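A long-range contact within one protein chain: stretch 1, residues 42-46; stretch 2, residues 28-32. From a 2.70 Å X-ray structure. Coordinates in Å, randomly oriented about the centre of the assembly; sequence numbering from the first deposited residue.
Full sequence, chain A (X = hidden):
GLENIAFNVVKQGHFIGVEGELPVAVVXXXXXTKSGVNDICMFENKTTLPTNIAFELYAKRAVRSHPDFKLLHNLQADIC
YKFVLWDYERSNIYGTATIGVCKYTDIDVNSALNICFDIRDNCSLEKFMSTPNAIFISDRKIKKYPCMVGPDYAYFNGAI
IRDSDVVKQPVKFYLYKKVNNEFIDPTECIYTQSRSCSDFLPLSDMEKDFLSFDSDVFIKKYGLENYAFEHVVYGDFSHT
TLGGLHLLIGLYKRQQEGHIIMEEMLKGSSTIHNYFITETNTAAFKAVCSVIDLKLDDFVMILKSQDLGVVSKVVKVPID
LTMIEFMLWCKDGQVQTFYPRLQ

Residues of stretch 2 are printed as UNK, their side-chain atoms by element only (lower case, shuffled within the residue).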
# COMPACT_ATOMS: atom_id res chain seq x y z
N MET A 42 -0.34 3.54 -17.37
CA MET A 42 -1.49 4.12 -18.06
C MET A 42 -2.46 4.87 -17.14
O MET A 42 -3.42 5.46 -17.63
CB MET A 42 -2.34 3.03 -18.66
CG MET A 42 -1.83 2.36 -19.92
SD MET A 42 -3.23 1.41 -20.55
CE MET A 42 -3.38 0.13 -19.32
N PHE A 43 -2.27 4.82 -15.83
CA PHE A 43 -3.25 5.46 -14.96
C PHE A 43 -2.75 5.59 -13.52
O PHE A 43 -2.02 4.72 -13.03
CB PHE A 43 -4.56 4.67 -15.01
CG PHE A 43 -5.68 5.29 -14.24
CD1 PHE A 43 -6.35 6.38 -14.74
CD2 PHE A 43 -6.08 4.75 -13.01
CE1 PHE A 43 -7.41 6.95 -14.04
CE2 PHE A 43 -7.12 5.32 -12.29
CZ PHE A 43 -7.79 6.42 -12.81
N GLU A 44 -3.17 6.67 -12.87
CA GLU A 44 -2.77 7.00 -11.49
C GLU A 44 -4.06 7.30 -10.69
O GLU A 44 -4.69 8.37 -10.83
CB GLU A 44 -1.78 8.17 -11.49
CG GLU A 44 -0.85 8.26 -10.28
CD GLU A 44 0.53 8.84 -10.62
OE1 GLU A 44 1.22 8.22 -11.45
OE2 GLU A 44 0.93 9.89 -10.05
N ASN A 45 -4.45 6.33 -9.89
CA ASN A 45 -5.66 6.43 -9.12
C ASN A 45 -5.55 7.53 -8.11
O ASN A 45 -4.71 7.45 -7.22
CB ASN A 45 -5.87 5.12 -8.37
CG ASN A 45 -7.22 5.05 -7.71
OD1 ASN A 45 -8.04 5.95 -7.85
ND2 ASN A 45 -7.46 3.95 -7.01
N LYS A 46 -6.43 8.52 -8.20
CA LYS A 46 -6.58 9.52 -7.12
C LYS A 46 -7.95 9.46 -6.46
O LYS A 46 -8.38 10.41 -5.83
CB LYS A 46 -6.34 10.93 -7.68
CG LYS A 46 -5.10 11.06 -8.55
CD LYS A 46 -3.85 10.64 -7.80
CE LYS A 46 -2.62 11.29 -8.41
NZ LYS A 46 -1.51 11.27 -7.42
N UNK A 28 -0.99 -1.38 -6.76
CA UNK A 28 -1.39 -0.40 -5.77
C UNK A 28 -2.33 0.60 -6.45
O UNK A 28 -3.40 0.23 -6.92
c UNK A 28 0.74 -0.71 -4.39
n UNK A 28 0.16 -1.61 -3.58
o UNK A 28 1.95 -0.66 -4.57
c UNK A 28 -0.17 0.28 -5.12
N UNK A 29 -1.91 1.85 -6.51
CA UNK A 29 -2.69 2.91 -7.12
C UNK A 29 -2.51 3.02 -8.65
O UNK A 29 -3.13 3.89 -9.27
o UNK A 29 -0.55 5.78 -6.97
o UNK A 29 0.02 3.68 -6.72
c UNK A 29 -2.29 4.22 -6.45
c UNK A 29 -0.84 4.59 -6.73
N UNK A 30 -1.71 2.15 -9.27
CA UNK A 30 -1.38 2.31 -10.69
C UNK A 30 -1.81 1.18 -11.63
O UNK A 30 -2.04 0.05 -11.21
c UNK A 30 0.12 2.56 -10.85
c UNK A 30 2.68 4.63 -8.99
c UNK A 30 2.10 4.04 -10.27
n UNK A 30 2.10 5.96 -8.70
c UNK A 30 0.59 3.82 -10.14
N UNK A 31 -1.92 1.52 -12.91
CA UNK A 31 -2.17 0.55 -13.97
C UNK A 31 -1.01 0.56 -14.98
O UNK A 31 -0.61 1.62 -15.49
c UNK A 31 -3.48 0.86 -14.69
c UNK A 31 -4.66 0.79 -13.72
c UNK A 31 -3.70 -0.10 -15.85
c UNK A 31 -5.19 -0.59 -13.44
N UNK A 32 -0.44 -0.62 -15.25
CA UNK A 32 0.61 -0.76 -16.25
C UNK A 32 0.21 -1.70 -17.35
O UNK A 32 -0.58 -2.59 -17.12
c UNK A 32 2.00 -0.38 -13.32
c UNK A 32 3.68 1.18 -12.69
c UNK A 32 2.48 -0.42 -14.61
c UNK A 32 1.86 -1.32 -15.62
c UNK A 32 2.60 0.41 -12.36
c UNK A 32 3.58 0.34 -14.93
c UNK A 32 4.17 1.16 -13.98

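Position 28 carries four side-chain atoms: two carbons, the second bonded to one oxygen and one nitrogen. None of them reaches stretch 1. The group is a carboxamide one carbon from the backbone, so the residue is Asn28. The backbone here has a positive phi of 58°, a conformation that asparagine tolerates better than most residues, which suits it to the loop leading into the strand.

Position 29 also has two side-chain carbons, but the second bears two oxygens. Its CB lies 4.2 Å from CB of Asn45, and one of the oxygens comes within 4.1 Å of CG of Glu44. A short carboxylate of this kind is Asp29, and the oxygen near Glu44 is OD1. The main chain does the binding, since N of Asn45 donates a hydrogen bond to O of Asp29 at 2.8 Å and 165°. The carboxylate has another task, as the next position explains.

Position 30 shows four carbons in a row ending in nitrogen, and that terminal nitrogen lies 3.7 Å from OE1 of Glu44. The unbranched chain with its amine identifies Lys30. Its CB shares a face of the sheet with that of Glu44, its partner in a non-hydrogen-bonded antiparallel pair. A long amine can reach two acids at once: NZ of Lys30 forms a hydrogen-bonded salt bridge with OD1 of Asp29 at 3.2 Å and a long salt bridge with OE1 of Glu44 at 3.7 Å. Lysine thus places a positive charge between acids from both stretches.

Position 31 has four carbons, forked at the first, with one arm two carbons long. The one-carbon arm packs 3.5 Å from CE of Met42, CB lies 4.0 Å from CB of Phe43, and the first carbon of the longer arm approaches the Phe43 ring obliquely. This is the beta-branched Ile31, the short arm being CG2 and the carbon by the ring CG1. A branched apolar side chain favours extended backbone and suits a buried site against Met42 and Phe43. Its main chain is used as well: N of Ile31 donates to O of Phe43 at 3.2 Å, and O of Ile31 accepts from N of Met42 at 2.7 Å.

Position 32 has one carbon followed by a six-carbon ring with no heteroatom. Its CB points away from stretch 1, and the ring stays clear of that stretch, so it is Phe32. The residue is buried, an environment suited to an apolar aromatic group.

The contact works as an antiparallel pairing, the strand axes 171° apart and 4.9 Å at closest approach. Three main-chain hydrogen bonds hold the backbones together. The side chains of Phe43 and Ile31 pack on one face of the sheet; the opposite face carries the Glu44 and Lys30 charge pair.

Stretch 2 (28-32) NDKIF
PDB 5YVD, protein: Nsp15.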